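Local structure of naphthalene dioxygenase large subunit (Rhodococcus sp., 2B1X) at residues A[156-160]-A[161-165]. The protein is the large subunit of a Rieske-type non-haem iron oxygenase, carrying a [2Fe-2S] cluster and a separate mononuclear iron site. Sequence-based numbering, arbitrary orientation.
Sequences FGSLD and PHADS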
ATOM      1  N   PHE A 156      18.254 -25.897  10.521  1.00 12.70           N
ATOM      2  CA  PHE A 156      17.333 -25.931   9.389  1.00 12.48           C
ATOM      3  C   PHE A 156      16.032 -26.619   9.761  1.00 12.34           C
ATOM      4  O   PHE A 156      16.016 -27.508  10.636  1.00 12.74           O
ATOM      5  CB  PHE A 156      17.914 -26.745   8.240  1.00 12.10           C
ATOM      6  CG  PHE A 156      19.085 -26.123   7.563  1.00 12.05           C
ATOM      7  CD1 PHE A 156      20.369 -26.223   8.126  1.00 12.48           C
ATOM      8  CD2 PHE A 156      18.940 -25.555   6.296  1.00 11.21           C
ATOM      9  CE1 PHE A 156      21.467 -25.705   7.466  1.00 13.42           C
ATOM     10  CE2 PHE A 156      20.036 -25.026   5.626  1.00 12.09           C
ATOM     11  CZ  PHE A 156      21.314 -25.092   6.218  1.00 11.67           C
ATOM     12  N   GLY A 157      14.965 -26.255   9.045  1.00 12.32           N
ATOM     13  CA  GLY A 157      13.704 -26.952   9.161  1.00 12.54           C
ATOM     14  C   GLY A 157      13.094 -27.274   7.826  1.00 12.71           C
ATOM     15  O   GLY A 157      13.359 -26.611   6.791  1.00 13.93           O
ATOM     16  N   SER A 158      12.296 -28.323   7.823  1.00 12.55           N
ATOM     17  CA  SER A 158      11.539 -28.685   6.635  1.00 12.78           C
ATOM     18  C   SER A 158      10.095 -28.939   7.050  1.00 13.13           C
ATOM     19  O   SER A 158       9.823 -29.494   8.126  1.00 12.83           O
ATOM     20  CB  SER A 158      12.139 -29.910   5.925  1.00 12.73           C
ATOM     21  OG  SER A 158      11.198 -30.430   4.988  1.00 13.07           O
ATOM     22  N   LEU A 159       9.175 -28.527   6.193  1.00 13.28           N
ATOM     23  CA  LEU A 159       7.753 -28.752   6.433  1.00 13.64           C
ATOM     24  C   LEU A 159       7.297 -30.185   6.110  1.00 14.65           C
ATOM     25  O   LEU A 159       6.135 -30.553   6.370  1.00 14.83           O
ATOM     26  CB  LEU A 159       6.950 -27.728   5.616  1.00 13.32           C
ATOM     27  CG  LEU A 159       6.431 -26.495   6.361  1.00 14.49           C
ATOM     28  CD1 LEU A 159       7.029 -26.237   7.780  1.00 12.25           C
ATOM     29  CD2 LEU A 159       6.409 -25.240   5.494  1.00 12.60           C
ATOM     30  N   ASP A 160       8.199 -30.972   5.521  1.00 14.85           N
ATOM     31  CA  ASP A 160       7.892 -32.304   5.012  1.00 16.26           C
ATOM     32  C   ASP A 160       8.395 -33.364   6.011  1.00 16.96           C
ATOM     33  O   ASP A 160       9.606 -33.477   6.262  1.00 16.74           O
ATOM     34  CB  ASP A 160       8.533 -32.467   3.626  1.00 16.77           C
ATOM     35  CG  ASP A 160       8.310 -33.846   3.007  1.00 17.70           C
ATOM     36  OD1 ASP A 160       7.601 -34.711   3.581  1.00 19.72           O
ATOM     37  OD2 ASP A 160       8.804 -34.122   1.905  1.00 18.68           O
ATOM     38  N   PRO A 161       7.470 -34.082   6.638  1.00 18.19           N
ATOM     39  CA  PRO A 161       7.841 -35.102   7.622  1.00 19.07           C
ATOM     40  C   PRO A 161       8.642 -36.238   6.999  1.00 19.80           C
ATOM     41  O   PRO A 161       9.382 -36.907   7.726  1.00 20.34           O
ATOM     42  CB  PRO A 161       6.479 -35.591   8.169  1.00 18.69           C
ATOM     43  CG  PRO A 161       5.491 -35.133   7.238  1.00 19.37           C
ATOM     44  CD  PRO A 161       6.015 -33.959   6.490  1.00 17.66           C
ATOM     45  N   HIS A 162       8.535 -36.412   5.681  1.00 21.15           N
ATOM     46  CA  HIS A 162       9.194 -37.516   4.968  1.00 22.19           C
ATOM     47  C   HIS A 162      10.425 -37.060   4.164  1.00 22.10           C
ATOM     48  O   HIS A 162      10.910 -37.788   3.305  1.00 22.72           O
ATOM     49  CB  HIS A 162       8.197 -38.234   4.048  1.00 23.06           C
ATOM     50  CG  HIS A 162       6.948 -38.666   4.739  1.00 25.41           C
ATOM     51  ND1 HIS A 162       6.951 -39.557   5.791  1.00 27.91           N
ATOM     52  CD2 HIS A 162       5.654 -38.309   4.552  1.00 28.55           C
ATOM     53  CE1 HIS A 162       5.716 -39.742   6.214  1.00 29.73           C
ATOM     54  NE2 HIS A 162       4.908 -38.992   5.484  1.00 30.31           N
ATOM     55  N   ALA A 163      10.920 -35.863   4.461  1.00 21.05           N
ATOM     56  CA  ALA A 163      12.116 -35.339   3.830  1.00 20.33           C
ATOM     57  C   ALA A 163      13.309 -36.261   4.072  1.00 20.21           C
ATOM     58  O   ALA A 163      13.387 -36.961   5.097  1.00 19.76           O
ATOM     59  CB  ALA A 163      12.417 -33.972   4.353  1.00 19.69           C
ATOM     60  N   ASP A 164      14.242 -36.248   3.128  1.00 19.44           N
ATOM     61  CA  ASP A 164      15.546 -36.849   3.359  1.00 19.54           C
ATOM     62  C   ASP A 164      16.187 -36.104   4.516  1.00 18.69           C
ATOM     63  O   ASP A 164      15.887 -34.920   4.746  1.00 18.71           O
ATOM     64  CB  ASP A 164      16.443 -36.712   2.112  1.00 20.13           C
ATOM     65  CG  ASP A 164      15.988 -37.603   0.969  1.00 22.63           C
ATOM     66  OD1 ASP A 164      15.490 -38.718   1.258  1.00 25.74           O
ATOM     67  OD2 ASP A 164      16.080 -37.268  -0.245  1.00 26.53           O
ATOM     68  N   SER A 165      17.062 -36.779   5.249  1.00 17.37           N
ATOM     69  CA  SER A 165      17.720 -36.144   6.379  1.00 16.24           C
ATOM     70  C   SER A 165      18.509 -34.932   5.909  1.00 16.08           C
ATOM     71  O   SER A 165      18.998 -34.900   4.777  1.00 15.45           O
ATOM     72  CB  SER A 165      18.629 -37.140   7.094  1.00 16.17           C
ATOM     73  OG  SER A 165      19.860 -37.295   6.418  1.00 14.56           O
TER
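Asp160 and Ala163 close a type I beta turn, the backbone of Pro161 and His162 filling its two central positions. Ala163 N donates to Asp160 O over 3.3 Å, and the bond is bent at the acceptor: the C=O...N angle is 110° and the donor stands well above the carbonyl plane. Asp160 adds its side chain to the same turn. With CG anti to the backbone N (chi1 178°), the carboxylate lies beside its own carbonyl carbon and reaches forward over the next peptide, and Asp160 OD1 receives His162 N at 2.9 Å. That donor approaches from above the carboxylate plane, 55° out of it; this is an Asx turn built upon the beta turn. Asp160 OD1 also lies 3.6 Å from His162 CB, while Pro161 CG sits over one face of the imidazole, offset toward its rim. The turn leads out of the central strand of a three-stranded antiparallel sheet, 154-158, toward helix 166-170, which Ser165 N-caps through a bond from Asp168 N to its OG. At the strand end, Asp160 N donates to Ser158 OG at 3.1 Å, an ST turn that precedes the beta turn; the same hydroxyl is hydrogen-bonded to His44 O. Ala163 CB packs 3.8 Å from Ser158 OG and 3.4 Å from Asp160 O, the latter also accepting from Asn147 ND2 of neighbouring strand 147-151.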